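Local coordinates for bifunctional GH43-CE protein (Bacteroides eggerthii, PDB 6MLY) that probably acts on xylan as a family 43 glycoside hydrolase (xylosidase-type) and carries a second, carbohydrate esterase domain in the same chain, at residues A77-M82 with A113-K118; I679-M684 with D710-L715; V378-V383 with Y443-C448; T225-R230 with G240-Q245. All coordinates share one frame; numbering follows the deposited sequence.

Contact 1: A77-M82 with A113-K118; sequences ANIPTM and AQTTGK
A77, I79 and M82 pack against T115 and T116 in a small apolar surface contact within the family 43 glycosidase part, where the chain entering the short helix 80-83 faces the turn between strands 106-113 and 118-124. No hydrogen bond crosses between 77-82 and 113-118. The methyl CG2 of T116 is the shared point, 3.7 Å from A77 CB and 3.9 Å from I79 CD1. OG1 of T116 sits between the backbone N and the carbonyl carbon (chi1 64°) and is hydrogen-bonded to the hydroxyl of Y120, which leaves CG2 to meet these two side chains. The tip of I79 also reaches the backbone, its CD1 lying 3.5 Å from T115 O. Beside it M82, its chain bent at chi2 and chi3, crosses T115 at about a right angle and brings SD to 4.2 Å from T115 CG2. T115 divides its groups likewise: OG1 is hydrogen-bonded to T90 and to the backbone N of G94. Outside the two segments, N337 bonds to A77 O through ND2 and to the backbone of M82. The turn is closed by A113 N to K118 O (2.9 Å) and K118 N to A113 O (3.1 Å). G117 and K118 both face A113 and G117 has positive phi, as in a G1 beta bulge, here at the tip of a hairpin in the beta-propeller fold known for family 43.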
loop_
_atom_site.group_PDB
_atom_site.type_symbol
_atom_site.label_atom_id
_atom_site.label_comp_id
_atom_site.label_asym_id
_atom_site.label_seq_id
_atom_site.Cartn_x
_atom_site.Cartn_y
_atom_site.Cartn_z
ATOM N N ALA A 77 23.943 -13.990 14.186
ATOM C CA ALA A 77 24.113 -15.108 15.113
ATOM C C ALA A 77 23.247 -16.299 14.678
ATOM O O ALA A 77 22.208 -16.134 14.025
ATOM C CB ALA A 77 23.772 -14.664 16.515
ATOM N N ASN A 78 23.695 -17.498 15.067
ATOM C CA ASN A 78 23.037 -18.757 14.757
ATOM C C ASN A 78 22.176 -19.173 15.957
ATOM O O ASN A 78 22.470 -20.176 16.608
ATOM C CB ASN A 78 24.070 -19.827 14.388
ATOM C CG ASN A 78 23.458 -21.094 13.825
ATOM O OD1 ASN A 78 22.377 -21.069 13.235
ATOM N ND2 ASN A 78 24.148 -22.210 13.986
ATOM N N ILE A 79 21.128 -18.387 16.247
ATOM C CA ILE A 79 20.210 -18.654 17.367
ATOM C C ILE A 79 18.772 -18.586 16.857
ATOM O O ILE A 79 18.474 -17.813 15.947
ATOM C CB ILE A 79 20.457 -17.699 18.558
ATOM C CG1 ILE A 79 20.316 -16.220 18.179
ATOM C CG2 ILE A 79 21.807 -17.985 19.198
ATOM C CD1 ILE A 79 20.176 -15.289 19.365
ATOM N N PRO A 80 17.840 -19.385 17.435
ATOM C CA PRO A 80 16.468 -19.474 16.931
ATOM C C PRO A 80 15.812 -18.126 16.591
ATOM O O PRO A 80 15.170 -18.011 15.546
ATOM C CB PRO A 80 15.716 -20.161 18.081
ATOM C CG PRO A 80 16.766 -21.029 18.740
ATOM C CD PRO A 80 18.058 -20.250 18.609
ATOM N N THR A 81 15.989 -17.124 17.461
ATOM C CA THR A 81 15.410 -15.783 17.268
ATOM C C THR A 81 15.854 -15.201 15.917
ATOM O O THR A 81 15.031 -14.624 15.197
ATOM C CB THR A 81 15.767 -14.842 18.430
ATOM O OG1 THR A 81 17.058 -15.209 18.918
ATOM C CG2 THR A 81 14.766 -14.896 19.564
ATOM N N MET A 82 17.143 -15.372 15.585
ATOM C CA MET A 82 17.751 -14.820 14.366
ATOM C C MET A 82 17.508 -15.752 13.166
ATOM O O MET A 82 17.504 -15.288 12.022
ATOM C CB MET A 82 19.257 -14.614 14.564
ATOM C CG MET A 82 19.943 -13.812 13.457
ATOM S SD MET A 82 19.756 -12.011 13.606
ATOM C CE MET A 82 18.264 -11.747 12.647
ATOM N N ALA A 113 23.518 -5.111 19.330
ATOM C CA ALA A 113 22.241 -5.782 19.093
ATOM C C ALA A 113 21.712 -6.411 20.387
ATOM O O ALA A 113 22.418 -7.177 21.045
ATOM C CB ALA A 113 22.403 -6.822 18.011
ATOM N N GLN A 114 20.446 -6.102 20.700
ATOM C CA GLN A 114 19.691 -6.689 21.816
ATOM C C GLN A 114 19.326 -8.147 21.501
ATOM O O GLN A 114 19.050 -8.921 22.412
ATOM C CB GLN A 114 18.432 -5.866 22.096
ATOM C CG GLN A 114 18.736 -4.434 22.507
ATOM C CD GLN A 114 17.491 -3.597 22.648
ATOM O OE1 GLN A 114 16.804 -3.647 23.666
ATOM N NE2 GLN A 114 17.200 -2.810 21.623
ATOM N N THR A 115 19.339 -8.507 20.212
ATOM C CA THR A 115 19.135 -9.881 19.755
ATOM C C THR A 115 20.132 -10.845 20.420
ATOM O O THR A 115 19.803 -12.018 20.577
ATOM C CB THR A 115 19.218 -9.963 18.225
ATOM O OG1 THR A 115 18.175 -9.145 17.691
ATOM C CG2 THR A 115 19.082 -11.374 17.691
ATOM N N THR A 116 21.342 -10.371 20.759
ATOM C CA THR A 116 22.344 -11.165 21.510
ATOM C C THR A 116 22.982 -10.358 22.654
ATOM O O THR A 116 23.921 -10.840 23.293
ATOM C CB THR A 116 23.470 -11.668 20.597
ATOM O OG1 THR A 116 24.159 -10.527 20.088
ATOM C CG2 THR A 116 22.975 -12.517 19.449
ATOM N N GLY A 117 22.468 -9.148 22.914
ATOM C CA GLY A 117 22.980 -8.249 23.946
ATOM C C GLY A 117 24.486 -8.075 23.855
ATOM O O GLY A 117 25.170 -8.070 24.884
ATOM N N LYS A 118 24.990 -7.933 22.620
ATOM C CA LYS A 118 26.429 -7.836 22.329
ATOM C C LYS A 118 26.718 -6.592 21.476
ATOM O O LYS A 118 25.842 -6.122 20.725
ATOM C CB LYS A 118 26.923 -9.079 21.582
ATOM C CG LYS A 118 27.293 -10.271 22.455
ATOM C CD LYS A 118 28.261 -11.213 21.776
ATOM C CE LYS A 118 28.679 -12.375 22.649
ATOM N NZ LYS A 118 30.128 -12.657 22.507
#

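Contact 2: I679-M684 with D710-L715; sequences IDMTRM and DMLALL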
loop_
_atom_site.group_PDB
_atom_site.type_symbol
_atom_site.label_atom_id
_atom_site.label_comp_id
_atom_site.label_asym_id
_atom_site.label_seq_id
_atom_site.Cartn_x
_atom_site.Cartn_y
_atom_site.Cartn_z
ATOM N N ILE A 679 -38.075 -1.783 -5.485
ATOM C CA ILE A 679 -38.567 -0.491 -5.973
ATOM C C ILE A 679 -39.722 -0.007 -5.085
ATOM O O ILE A 679 -39.639 1.065 -4.476
ATOM C CB ILE A 679 -38.944 -0.587 -7.469
ATOM C CG1 ILE A 679 -37.737 -0.324 -8.377
ATOM C CG2 ILE A 679 -40.098 0.341 -7.821
ATOM C CD1 ILE A 679 -36.899 -1.545 -8.690
ATOM N N ASP A 680 -40.800 -0.796 -5.025
ATOM C CA ASP A 680 -42.018 -0.399 -4.330
ATOM C C ASP A 680 -42.221 -1.322 -3.127
ATOM O O ASP A 680 -42.681 -2.452 -3.281
ATOM C CB ASP A 680 -43.218 -0.428 -5.278
ATOM C CG ASP A 680 -44.500 0.117 -4.674
ATOM O OD1 ASP A 680 -44.417 0.914 -3.716
ATOM O OD2 ASP A 680 -45.569 -0.258 -5.171
ATOM N N MET A 681 -41.893 -0.819 -1.931
ATOM C CA MET A 681 -41.933 -1.632 -0.721
ATOM C C MET A 681 -43.377 -1.732 -0.206
ATOM O O MET A 681 -43.647 -2.502 0.716
ATOM C CB MET A 681 -41.029 -1.069 0.382
ATOM C CG MET A 681 -39.641 -0.645 -0.092
ATOM S SD MET A 681 -38.849 -1.797 -1.246
ATOM C CE MET A 681 -37.682 -0.678 -2.021
ATOM N N THR A 682 -44.298 -0.973 -0.817
ATOM C CA THR A 682 -45.733 -1.078 -0.520
ATOM C C THR A 682 -46.293 -2.379 -1.113
ATOM O O THR A 682 -47.374 -2.819 -0.723
ATOM C CB THR A 682 -46.518 0.137 -1.033
ATOM O OG1 THR A 682 -46.590 0.069 -2.455
ATOM C CG2 THR A 682 -45.909 1.463 -0.630
ATOM N N ARG A 683 -45.554 -2.979 -2.055
ATOM C CA ARG A 683 -45.932 -4.233 -2.697
ATOM C C ARG A 683 -44.725 -5.177 -2.759
ATOM O O ARG A 683 -44.537 -5.891 -3.745
ATOM C CB ARG A 683 -46.485 -3.940 -4.095
ATOM C CG ARG A 683 -47.648 -2.958 -4.098
ATOM C CD ARG A 683 -48.243 -2.752 -5.471
ATOM N NE ARG A 683 -47.468 -1.819 -6.271
ATOM C CZ ARG A 683 -47.320 -1.898 -7.589
ATOM N NH1 ARG A 683 -47.787 -2.938 -8.256
ATOM N NH2 ARG A 683 -46.696 -0.934 -8.237
ATOM N N MET A 684 -43.922 -5.180 -1.686
ATOM C CA MET A 684 -42.708 -5.989 -1.602
ATOM C C MET A 684 -43.060 -7.417 -1.171
ATOM O O MET A 684 -42.341 -8.353 -1.517
ATOM C CB MET A 684 -41.713 -5.396 -0.601
ATOM C CG MET A 684 -40.292 -5.901 -0.793
ATOM S SD MET A 684 -39.550 -5.376 -2.359
ATOM C CE MET A 684 -38.722 -6.890 -2.834
ATOM N N ASP A 710 -46.422 6.502 3.198
ATOM C CA ASP A 710 -45.926 7.712 2.532
ATOM C C ASP A 710 -44.427 7.583 2.224
ATOM O O ASP A 710 -44.007 7.742 1.075
ATOM C CB ASP A 710 -46.144 8.955 3.398
ATOM C CG ASP A 710 -47.594 9.377 3.560
ATOM O OD1 ASP A 710 -48.462 8.778 2.896
ATOM O OD2 ASP A 710 -47.839 10.313 4.346
ATOM N N MET A 711 -43.628 7.320 3.267
ATOM C CA MET A 711 -42.166 7.270 3.160
ATOM C C MET A 711 -41.750 6.188 2.150
ATOM O O MET A 711 -40.820 6.391 1.371
ATOM C CB MET A 711 -41.519 7.002 4.526
ATOM C CG MET A 711 -39.993 7.036 4.528
ATOM S SD MET A 711 -39.246 8.602 3.972
ATOM C CE MET A 711 -39.588 9.669 5.371
ATOM N N LEU A 712 -42.457 5.053 2.141
ATOM C CA LEU A 712 -42.158 3.959 1.209
ATOM C C LEU A 712 -42.307 4.426 -0.247
ATOM O O LEU A 712 -41.583 3.948 -1.126
ATOM C CB LEU A 712 -43.086 2.772 1.489
ATOM C CG LEU A 712 -42.825 2.005 2.785
ATOM C CD1 LEU A 712 -43.560 0.671 2.763
ATOM C CD2 LEU A 712 -41.332 1.797 3.034
ATOM N N ALA A 713 -43.254 5.339 -0.497
ATOM C CA ALA A 713 -43.463 5.914 -1.827
ATOM C C ALA A 713 -42.351 6.922 -2.149
ATOM O O ALA A 713 -41.919 7.035 -3.297
ATOM C CB ALA A 713 -44.826 6.557 -1.911
ATOM N N LEU A 714 -41.894 7.652 -1.126
ATOM C CA LEU A 714 -40.868 8.672 -1.304
ATOM C C LEU A 714 -39.541 8.035 -1.734
ATOM O O LEU A 714 -38.767 8.680 -2.438
ATOM C CB LEU A 714 -40.701 9.474 -0.010
ATOM C CG LEU A 714 -41.727 10.584 0.213
ATOM C CD1 LEU A 714 -41.578 11.192 1.598
ATOM C CD2 LEU A 714 -41.612 11.662 -0.856
ATOM N N LEU A 715 -39.278 6.790 -1.311
ATOM C CA LEU A 715 -38.018 6.115 -1.672
ATOM C C LEU A 715 -38.225 5.213 -2.898
ATOM O O LEU A 715 -37.266 4.627 -3.398
ATOM C CB LEU A 715 -37.443 5.352 -0.468
ATOM C CG LEU A 715 -38.188 4.107 0.020
ATOM C CD1 LEU A 715 -37.814 2.868 -0.784
ATOM C CD2 LEU A 715 -37.889 3.868 1.493
#
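M681 and T682 rest against L712 and L715 in a buried, largely apolar contact, with no hydrogen bond across it, between a loop and the end of helix 709-714 with L715 just beyond it. CB of M681 faces both branches of L712, 3.9 Å from each of CD1 and CD2, and CD1 also lies against the M681 carbonyl. Further out the methionine chain, bent at chi2, crosses L715 at about a right angle; its CE is 3.8 Å from L715 CD1. T682 slides past L712 in the opposite direction, its CG2 meeting L712 CB at 3.8 Å.

The second shell is polar and lies within the loop. T682 OG1 donates to D680 OD1 (2.7 Å), coming from the syn side but 35° out of the carboxylate plane. The other oxygen, OD2, takes a salt bridge from R683 NE at 2.7 Å, almost in line with the C-O bond. An alanine at T682 would probably open a gap beside L712 CB and leave D680 OD1 without its hydroxyl donor, so that the carboxylate could turn more easily. Q743 OE1 accepts the backbone N-H groups of I679 and D680, and R683 also makes a cation-pi contact with F746.

In this alpha/beta-hydrolase-type esterase part, the loop follows strand 671-675 of the central sheet. Helix 696-701 touches M681 through E697 and L715 through I701, while L714 of helix 709-714 packs on strands 645-648 and 651-654.

Contact 3: V378-V383 with Y443-C448; sequences VCTGSV and YFKAEC
C379, G381 and V383 exchange paired backbone hydrogen bonds with C448, A446 and F444, joining two central strands of an antiparallel sheet in the concanavalin A-like beta-sandwich. Six such bonds cross, the longest being F444 N to V383 O at 3.3 Å. The N-to-C directions of the short strand segments differ by 166°, nearly antiparallel. T380 OG1 lies 2.7 Å from C379 O, which also accepts C448 N; the two donors approach from opposite faces of the carbonyl plane.

T380, S382, K445 and E447 share one face of the sheet. CG2 of T380, anti to the backbone N, packs 3.6 Å from K445 CG, and T380 lies side by side with E447, pointing the same way. The E447 carboxylate is hydrogen-bonded to Y460 and S515, and K445 makes cation-pi contacts with W468 and Y460.

C379, A446, V383, F444 and C448 share the other face, from which V383 and A446 touch L398, and A446 and C448 touch L400, of strand 395-401 in another sheet. Here V383 CG2 sits 3.6 Å from F444 CB and at the edge of the ring, near its plane. C379 SG meets C448 CB at 3.5 Å, the two sulfurs 3.8 Å apart and not joined as a disulfide.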
loop_
_atom_site.group_PDB
_atom_site.type_symbol
_atom_site.label_atom_id
_atom_site.label_comp_id
_atom_site.label_asym_id
_atom_site.label_seq_id
_atom_site.Cartn_x
_atom_site.Cartn_y
_atom_site.Cartn_z
ATOM N N VAL A 378 6.650 7.827 -4.979
ATOM C CA VAL A 378 5.865 6.676 -5.463
ATOM C C VAL A 378 6.836 5.596 -5.946
ATOM O O VAL A 378 8.003 5.892 -6.237
ATOM C CB VAL A 378 4.899 7.062 -6.599
ATOM C CG1 VAL A 378 3.893 8.113 -6.155
ATOM C CG2 VAL A 378 5.643 7.514 -7.851
ATOM N N CYS A 379 6.346 4.357 -6.036
ATOM C CA CYS A 379 7.114 3.276 -6.639
ATOM C C CYS A 379 6.195 2.126 -7.069
ATOM O O CYS A 379 4.994 2.088 -6.747
ATOM C CB CYS A 379 8.205 2.764 -5.700
ATOM S SG CYS A 379 7.594 1.852 -4.256
ATOM N N THR A 380 6.794 1.200 -7.822
ATOM C CA THR A 380 6.132 0.039 -8.333
ATOM C C THR A 380 7.170 -1.074 -8.508
ATOM O O THR A 380 8.131 -0.902 -9.244
ATOM C CB THR A 380 5.398 0.389 -9.635
ATOM O OG1 THR A 380 4.388 1.347 -9.310
ATOM C CG2 THR A 380 4.781 -0.812 -10.320
ATOM N N GLY A 381 6.956 -2.195 -7.809
ATOM C CA GLY A 381 7.706 -3.433 -8.016
ATOM C C GLY A 381 6.955 -4.393 -8.923
ATOM O O GLY A 381 5.750 -4.257 -9.089
ATOM N N SER A 382 7.677 -5.359 -9.508
ATOM C CA SER A 382 7.110 -6.349 -10.433
ATOM C C SER A 382 7.912 -7.655 -10.397
ATOM O O SER A 382 9.086 -7.667 -10.004
ATOM C CB SER A 382 7.065 -5.807 -11.833
ATOM O OG SER A 382 6.285 -4.626 -11.890
ATOM N N VAL A 383 7.273 -8.744 -10.839
ATOM C CA VAL A 383 7.916 -10.052 -10.977
ATOM C C VAL A 383 7.307 -10.805 -12.167
ATOM O O VAL A 383 6.233 -10.458 -12.657
ATOM C CB VAL A 383 7.794 -10.881 -9.685
ATOM C CG1 VAL A 383 8.850 -10.500 -8.657
ATOM C CG2 VAL A 383 6.407 -10.782 -9.082
ATOM N N TYR A 443 2.480 -13.208 -13.779
ATOM C CA TYR A 443 3.130 -11.943 -13.469
ATOM C C TYR A 443 2.420 -11.305 -12.269
ATOM O O TYR A 443 1.253 -11.602 -12.007
ATOM C CB TYR A 443 3.112 -11.030 -14.699
ATOM C CG TYR A 443 3.870 -11.550 -15.896
ATOM C CD1 TYR A 443 3.311 -12.487 -16.753
ATOM C CD2 TYR A 443 5.150 -11.101 -16.183
ATOM C CE1 TYR A 443 4.005 -12.969 -17.851
ATOM C CE2 TYR A 443 5.855 -11.567 -17.282
ATOM C CZ TYR A 443 5.280 -12.504 -18.120
ATOM O OH TYR A 443 5.972 -12.965 -19.200
ATOM N N PHE A 444 3.147 -10.452 -11.536
ATOM C CA PHE A 444 2.603 -9.689 -10.404
ATOM C C PHE A 444 3.242 -8.298 -10.353
ATOM O O PHE A 444 4.365 -8.101 -10.816
ATOM C CB PHE A 444 2.830 -10.410 -9.072
ATOM C CG PHE A 444 2.113 -11.730 -8.938
ATOM C CD1 PHE A 444 0.737 -11.779 -8.775
ATOM C CD2 PHE A 444 2.812 -12.924 -8.975
ATOM C CE1 PHE A 444 0.080 -12.993 -8.649
ATOM C CE2 PHE A 444 2.154 -14.139 -8.849
ATOM C CZ PHE A 444 0.789 -14.171 -8.684
ATOM N N LYS A 445 2.497 -7.354 -9.767
ATOM C CA LYS A 445 2.890 -5.957 -9.627
ATOM C C LYS A 445 2.356 -5.451 -8.281
ATOM O O LYS A 445 1.295 -5.869 -7.832
ATOM C CB LYS A 445 2.354 -5.146 -10.814
ATOM C CG LYS A 445 2.728 -3.667 -10.848
ATOM C CD LYS A 445 2.719 -3.054 -12.250
ATOM C CE LYS A 445 1.329 -2.858 -12.821
ATOM N NZ LYS A 445 1.359 -2.185 -14.144
ATOM N N ALA A 446 3.127 -4.576 -7.633
ATOM C CA ALA A 446 2.737 -3.954 -6.375
ATOM C C ALA A 446 3.112 -2.471 -6.429
ATOM O O ALA A 446 4.281 -2.151 -6.576
ATOM C CB ALA A 446 3.413 -4.658 -5.224
ATOM N N GLU A 447 2.105 -1.596 -6.339
ATOM C CA GLU A 447 2.283 -0.146 -6.395
ATOM C C GLU A 447 2.268 0.421 -4.971
ATOM O O GLU A 447 1.682 -0.174 -4.065
ATOM C CB GLU A 447 1.179 0.514 -7.224
ATOM C CG GLU A 447 1.143 0.068 -8.677
ATOM C CD GLU A 447 0.294 0.948 -9.579
ATOM O OE1 GLU A 447 -0.924 1.060 -9.311
ATOM O OE2 GLU A 447 0.858 1.533 -10.534
ATOM N N CYS A 448 2.923 1.577 -4.805
ATOM C CA CYS A 448 3.024 2.292 -3.531
ATOM C C CYS A 448 2.830 3.794 -3.767
ATOM O O CYS A 448 3.549 4.398 -4.571
ATOM C CB CYS A 448 4.388 2.090 -2.876
ATOM S SG CYS A 448 4.708 0.396 -2.304
#

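Contact 4: T225-R230 with G240-Q245; sequences TVIVHR and GRVVFQ
The imidazole of H229 and the backbone of G240 touch obliquely, ND1 lying 3.5 Å from G240 CA. ND1 also donates weakly to V228 O. Of the other flat groups, the F244 ring leads away from 225-230, leaving CB to meet V226 CG2 at 3.9 Å, and R241 makes a cation-pi contact with W288. The Q245 carboxamide receives T225 OG1 on OE1 (2.9 Å), from 37° above its plane.

Between these groups the valines interlock. V243 straddles two neighbours on the facing segment: CG1 is 3.6 Å from V228 CG2, and CG2 is 3.7 Å from V226 CG1. An alanine at V243 would probably leave a gap beside V226 and V228 and let both turn more freely. These two valines also touch F214 of strand 210-214.

Three backbone bonds cross: V226 N to F244 O at 3.1 Å, R241 N to V228 O, and a weak one from V243 N to V226 O.

I227 lies about 11 Å, side chain to side chain, from D143, a residue predicted to tune the catalytic acid of the glycosidase. The mix of valine packing, scattered backbone bonds and the T225 to Q245 bond is consistent with an irregular antiparallel pairing at the surface rather than a regular strand pair.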
loop_
_atom_site.group_PDB
_atom_site.type_symbol
_atom_site.label_atom_id
_atom_site.label_comp_id
_atom_site.label_asym_id
_atom_site.label_seq_id
_atom_site.Cartn_x
_atom_site.Cartn_y
_atom_site.Cartn_z
ATOM N N THR A 225 13.690 16.489 18.386
ATOM C CA THR A 225 14.569 17.660 18.522
ATOM C C THR A 225 16.042 17.220 18.617
ATOM O O THR A 225 16.378 16.209 19.257
ATOM C CB THR A 225 14.156 18.521 19.723
ATOM O OG1 THR A 225 12.847 19.031 19.476
ATOM C CG2 THR A 225 15.094 19.682 19.982
ATOM N N VAL A 226 16.911 18.013 17.971
ATOM C CA VAL A 226 18.370 17.852 17.992
ATOM C C VAL A 226 18.924 18.704 19.141
ATOM O O VAL A 226 18.475 19.836 19.342
ATOM C CB VAL A 226 19.002 18.259 16.644
ATOM C CG1 VAL A 226 20.490 17.934 16.589
ATOM C CG2 VAL A 226 18.274 17.638 15.460
ATOM N N ILE A 227 19.906 18.160 19.873
ATOM C CA ILE A 227 20.433 18.797 21.090
ATOM C C ILE A 227 21.949 18.555 21.188
ATOM O O ILE A 227 22.413 17.499 21.626
ATOM C CB ILE A 227 19.667 18.314 22.342
ATOM C CG1 ILE A 227 19.727 16.791 22.516
ATOM C CG2 ILE A 227 18.227 18.821 22.321
ATOM C CD1 ILE A 227 18.787 16.243 23.566
ATOM N N VAL A 228 22.715 19.572 20.780
ATOM C CA VAL A 228 24.169 19.517 20.729
ATOM C C VAL A 228 24.722 19.874 22.115
ATOM O O VAL A 228 24.178 20.752 22.787
ATOM C CB VAL A 228 24.711 20.454 19.633
ATOM C CG1 VAL A 228 26.230 20.537 19.639
ATOM C CG2 VAL A 228 24.212 20.044 18.257
ATOM N N HIS A 229 25.788 19.166 22.520
ATOM C CA HIS A 229 26.581 19.449 23.729
ATOM C C HIS A 229 28.009 19.840 23.331
ATOM O O HIS A 229 28.719 19.044 22.718
ATOM C CB HIS A 229 26.626 18.233 24.665
ATOM C CG HIS A 229 25.424 18.085 25.533
ATOM N ND1 HIS A 229 24.202 18.651 25.207
ATOM C CD2 HIS A 229 25.245 17.426 26.700
ATOM C CE1 HIS A 229 23.325 18.357 26.144
ATOM N NE2 HIS A 229 23.939 17.603 27.071
ATOM N N ARG A 230 28.415 21.059 23.705
ATOM C CA ARG A 230 29.761 21.569 23.468
ATOM C C ARG A 230 30.613 21.296 24.715
ATOM O O ARG A 230 30.081 21.188 25.824
ATOM C CB ARG A 230 29.695 23.062 23.128
ATOM C CG ARG A 230 30.965 23.626 22.504
ATOM C CD ARG A 230 30.865 25.113 22.200
ATOM N NE ARG A 230 30.437 25.906 23.346
ATOM C CZ ARG A 230 31.103 26.016 24.492
ATOM N NH1 ARG A 230 32.334 25.547 24.601
ATOM N NH2 ARG A 230 30.529 26.595 25.530
ATOM N N GLY A 240 25.082 22.412 25.609
ATOM C CA GLY A 240 23.639 22.064 25.781
ATOM C C GLY A 240 22.726 23.158 25.257
ATOM O O GLY A 240 22.511 24.163 25.933
ATOM N N ARG A 241 22.186 22.952 24.046
ATOM C CA ARG A 241 21.225 23.866 23.417
ATOM C C ARG A 241 20.225 23.063 22.574
ATOM O O ARG A 241 20.319 21.839 22.485
ATOM C CB ARG A 241 21.955 24.898 22.549
ATOM C CG ARG A 241 22.846 25.854 23.330
ATOM C CD ARG A 241 23.286 27.071 22.536
ATOM N NE ARG A 241 24.245 27.881 23.287
ATOM C CZ ARG A 241 24.652 29.097 22.941
ATOM N NH1 ARG A 241 24.210 29.660 21.829
ATOM N NH2 ARG A 241 25.502 29.752 23.712
ATOM N N VAL A 242 19.259 23.772 21.980
ATOM C CA VAL A 242 18.408 23.260 20.900
ATOM C C VAL A 242 18.907 23.886 19.590
ATOM O O VAL A 242 18.953 25.107 19.475
ATOM C CB VAL A 242 16.921 23.586 21.167
ATOM C CG1 VAL A 242 16.028 23.272 19.970
ATOM C CG2 VAL A 242 16.401 22.886 22.417
ATOM N N VAL A 243 19.292 23.058 18.611
ATOM C CA VAL A 243 19.845 23.571 17.347
ATOM C C VAL A 243 18.856 23.360 16.186
ATOM O O VAL A 243 18.890 24.121 15.220
ATOM C CB VAL A 243 21.225 22.960 17.030
ATOM C CG1 VAL A 243 22.164 23.023 18.228
ATOM C CG2 VAL A 243 21.118 21.537 16.504
ATOM N N PHE A 244 18.001 22.332 16.258
ATOM C CA PHE A 244 17.007 22.092 15.200
ATOM C C PHE A 244 15.732 21.480 15.798
ATOM O O PHE A 244 15.793 20.601 16.659
ATOM C CB PHE A 244 17.606 21.216 14.094
ATOM C CG PHE A 244 16.914 21.284 12.753
ATOM C CD1 PHE A 244 16.453 22.489 12.236
ATOM C CD2 PHE A 244 16.755 20.141 11.985
ATOM C CE1 PHE A 244 15.824 22.542 11.001
ATOM C CE2 PHE A 244 16.132 20.196 10.746
ATOM C CZ PHE A 244 15.672 21.396 10.254
ATOM N N GLN A 245 14.580 21.960 15.315
ATOM C CA GLN A 245 13.272 21.548 15.810
ATOM C C GLN A 245 12.226 21.770 14.708
ATOM O O GLN A 245 11.399 22.680 14.787
ATOM C CB GLN A 245 12.956 22.321 17.090
ATOM C CG GLN A 245 11.694 21.848 17.796
ATOM C CD GLN A 245 11.652 22.310 19.231
ATOM O OE1 GLN A 245 12.459 21.895 20.062
ATOM N NE2 GLN A 245 10.699 23.176 19.535
#

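In the fold
From the N terminus the contacts come in the order 1, 4, 3, 2, each closing before the next opens, so that none nests in or crosses another. Contact 1 closes a loop of 30 residues, setting the region of helix 80-83 against the turn between strands 106-113 and 118-124. Contact 4 closes nine residues and sets the region of strand 229-231 against the loop before strand 250-256, also in the glycosidase range. Contact 3 spans 59 residues, joining strands 378-386 and 441-449 nearest the centre of the chain. Contact 2, in the esterase part, ties the loop after strand 671-675 to helix 709-714, its centre about 68 Å from that of contact 1.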